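Local coordinates for chitinase (Thermococcus chitonophagus, PDB 5XSW) that hydrolyses chitin, probably as an endo-acting glycosidase, its crystallised fragment being the C-terminal part of a longer archaeal enzyme, at the interface of chains A and B. Sequence-based numbering; all coordinates share one arbitrary frame. Chains: chain A/B, Chitinase.

The interface of chains A and B. Residues chain A 254-256, 258-259, 262, 476; chain B 255-256, 258-259, 262-263, 476.
In both chains A:Asn258 and B:Asn258 carry CG anti to the backbone N, while the amides are flipped relative to each other, OD1 and ND2 having changed places (chi2 -77° in A and 103° in B). The two copies of helix 254-263 cross about a two-fold axis, illustrating how an otherwise symmetric contact can break symmetry in its amides; the structure alone does not show whether the dimer forms in solution. The B:Asn258 amide nitrogen ND2 donates to the A:Asn258 carbonyl OD1 at 2.5 Å. The donor sits nearly on the C=O axis, but the bond is short and bent at the hydrogen, and the two amide planes stand 66° apart. Near the axis A:Gly255 and B:Gly255 bring the helix backbones together, facing B:Gln259 and A:Gln259 respectively. Extended beyond CG, B:Gln259 lays its amide carbon CD 3.7 Å from A:Gly255 CA, and its OE1 accepts the A:Ser254 hydroxyl OG at 2.9 Å, in the carbonyl plane on a lone pair. An alanine here removes the OE1 acceptor and the amide over A:Gly255, and would probably loosen this side of the contact. Around this core, water 1 joins the A:Asn258 backbone O to the B:Asp476 carboxylate, and water 2 makes the equivalent link from A:Asp476. The A:Asp476 OD2 lies 2.8 Å from B:Asn258 OD1, acceptor against acceptor, a clash that a protonated carboxylate might relieve. Water 3 sits 2.8 Å from the B:Tyr263 phenol OH and also bonds A:Asn258 ND2.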
loop_
_atom_site.group_PDB
_atom_site.type_symbol
_atom_site.label_atom_id
_atom_site.label_comp_id
_atom_site.label_asym_id
_atom_site.label_seq_id
_atom_site.Cartn_x
_atom_site.Cartn_y
_atom_site.Cartn_z
ATOM N N SER A 254 1.982 -4.267 5.188
ATOM C CA SER A 254 1.822 -2.853 5.360
ATOM C C SER A 254 1.430 -2.084 4.092
ATOM O O SER A 254 0.775 -1.063 4.231
ATOM C CB SER A 254 3.083 -2.205 5.996
ATOM O OG SER A 254 4.155 -2.198 5.103
ATOM N N GLY A 255 1.816 -2.515 2.886
ATOM C CA GLY A 255 1.442 -1.763 1.683
ATOM C C GLY A 255 -0.108 -1.791 1.522
ATOM O O GLY A 255 -0.756 -0.761 1.324
ATOM N N ASN A 256 -0.694 -2.975 1.617
ATOM C CA ASN A 256 -2.174 -3.113 1.533
ATOM C C ASN A 256 -2.881 -2.343 2.641
ATOM O O ASN A 256 -3.886 -1.658 2.402
ATOM C CB ASN A 256 -2.554 -4.591 1.576
ATOM C CG ASN A 256 -4.094 -4.807 1.454
ATOM O OD1 ASN A 256 -4.743 -5.008 2.457
ATOM N ND2 ASN A 256 -4.641 -4.787 0.233
ATOM N N ASN A 258 -1.686 0.368 4.182
ATOM C CA ASN A 258 -1.546 1.770 3.793
ATOM C C ASN A 258 -2.600 2.165 2.731
ATOM O O ASN A 258 -3.212 3.227 2.776
ATOM C CB ASN A 258 -0.109 1.998 3.231
ATOM C CG ASN A 258 0.146 3.463 2.789
ATOM O OD1 ASN A 258 -0.303 3.908 1.724
ATOM N ND2 ASN A 258 0.886 4.195 3.598
ATOM N N GLN A 259 -2.790 1.288 1.774
ATOM C CA GLN A 259 -3.758 1.585 0.700
ATOM C C GLN A 259 -5.227 1.641 1.220
ATOM O O GLN A 259 -6.022 2.555 0.872
ATOM C CB GLN A 259 -3.581 0.521 -0.389
ATOM C CG GLN A 259 -4.592 0.545 -1.523
ATOM C CD GLN A 259 -4.346 -0.619 -2.462
ATOM O OE1 GLN A 259 -4.014 -0.425 -3.631
ATOM N NE2 GLN A 259 -4.401 -1.813 -1.927
ATOM N N ALA A 262 -5.811 4.778 2.965
ATOM C CA ALA A 262 -6.023 5.901 2.025
ATOM C C ALA A 262 -7.463 5.889 1.442
ATOM O O ALA A 262 -8.103 6.921 1.280
ATOM C CB ALA A 262 -4.996 5.838 0.843
ATOM N N ASP A 476 -5.878 8.456 -4.370
ATOM C CA ASP A 476 -5.390 7.142 -4.797
ATOM C C ASP A 476 -6.573 6.291 -5.381
ATOM O O ASP A 476 -6.412 5.633 -6.351
ATOM C CB ASP A 476 -4.766 6.359 -3.614
ATOM C CG ASP A 476 -3.431 7.018 -3.088
ATOM O OD1 ASP A 476 -2.792 7.655 -3.920
ATOM O OD2 ASP A 476 -3.096 6.902 -1.879
ATOM N N GLY B 255 -0.964 -1.939 -3.725
ATOM C CA GLY B 255 -0.840 -1.528 -2.344
ATOM C C GLY B 255 0.604 -0.993 -2.046
ATOM O O GLY B 255 0.763 0.039 -1.431
ATOM N N ASN B 256 1.631 -1.713 -2.489
ATOM C CA ASN B 256 3.019 -1.248 -2.324
ATOM C C ASN B 256 3.250 0.096 -3.059
ATOM O O ASN B 256 3.828 1.042 -2.500
ATOM C CB ASN B 256 4.008 -2.338 -2.801
ATOM C CG ASN B 256 5.519 -1.887 -2.664
ATOM O OD1 ASN B 256 6.070 -1.420 -3.635
ATOM N ND2 ASN B 256 6.147 -2.028 -1.471
ATOM N N ASN B 258 0.945 2.376 -3.705
ATOM C CA ASN B 258 0.243 3.386 -2.866
ATOM C C ASN B 258 1.127 3.851 -1.686
ATOM O O ASN B 258 1.231 5.033 -1.351
ATOM C CB ASN B 258 -1.042 2.747 -2.297
ATOM C CG ASN B 258 -1.960 3.763 -1.614
ATOM O OD1 ASN B 258 -2.959 4.169 -2.185
ATOM N ND2 ASN B 258 -1.614 4.166 -0.387
ATOM N N GLN B 259 1.748 2.868 -1.063
ATOM C CA GLN B 259 2.597 3.143 0.083
ATOM C C GLN B 259 3.823 3.999 -0.294
ATOM O O GLN B 259 4.183 4.944 0.449
ATOM C CB GLN B 259 3.007 1.824 0.681
ATOM C CG GLN B 259 3.833 1.921 1.918
ATOM C CD GLN B 259 4.222 0.568 2.438
ATOM O OE1 GLN B 259 3.937 0.250 3.589
ATOM N NE2 GLN B 259 4.780 -0.262 1.593
ATOM N N ALA B 262 2.895 7.487 -0.784
ATOM C CA ALA B 262 2.668 8.147 0.496
ATOM C C ALA B 262 4.024 8.535 1.128
ATOM O O ALA B 262 4.191 9.596 1.703
ATOM C CB ALA B 262 1.952 7.249 1.445
ATOM N N TYR B 263 4.965 7.634 1.032
ATOM C CA TYR B 263 6.274 7.897 1.683
ATOM C C TYR B 263 7.128 8.923 0.945
ATOM O O TYR B 263 7.993 9.579 1.546
ATOM C CB TYR B 263 7.064 6.627 1.792
ATOM C CG TYR B 263 6.519 5.531 2.699
ATOM C CD1 TYR B 263 5.461 5.749 3.562
ATOM C CD2 TYR B 263 7.099 4.267 2.651
ATOM C CE1 TYR B 263 5.025 4.732 4.385
ATOM C CE2 TYR B 263 6.672 3.240 3.454
ATOM C CZ TYR B 263 5.618 3.488 4.306
ATOM O OH TYR B 263 5.183 2.440 5.079
ATOM N N ASP B 476 2.032 8.195 7.380
ATOM C CA ASP B 476 2.151 6.738 7.365
ATOM C C ASP B 476 3.616 6.316 7.685
ATOM O O ASP B 476 3.863 5.378 8.410
ATOM C CB ASP B 476 1.792 6.155 5.972
ATOM C CG ASP B 476 0.252 6.286 5.630
ATOM O OD1 ASP B 476 -0.541 6.243 6.557
ATOM O OD2 ASP B 476 -0.089 6.412 4.461
HETATM O O HOH W 1 -2.413 5.877 3.673
HETATM O O HOH W 2 -0.566 7.133 -1.352
HETATM O O HOH W 3 2.503 2.470 5.831
#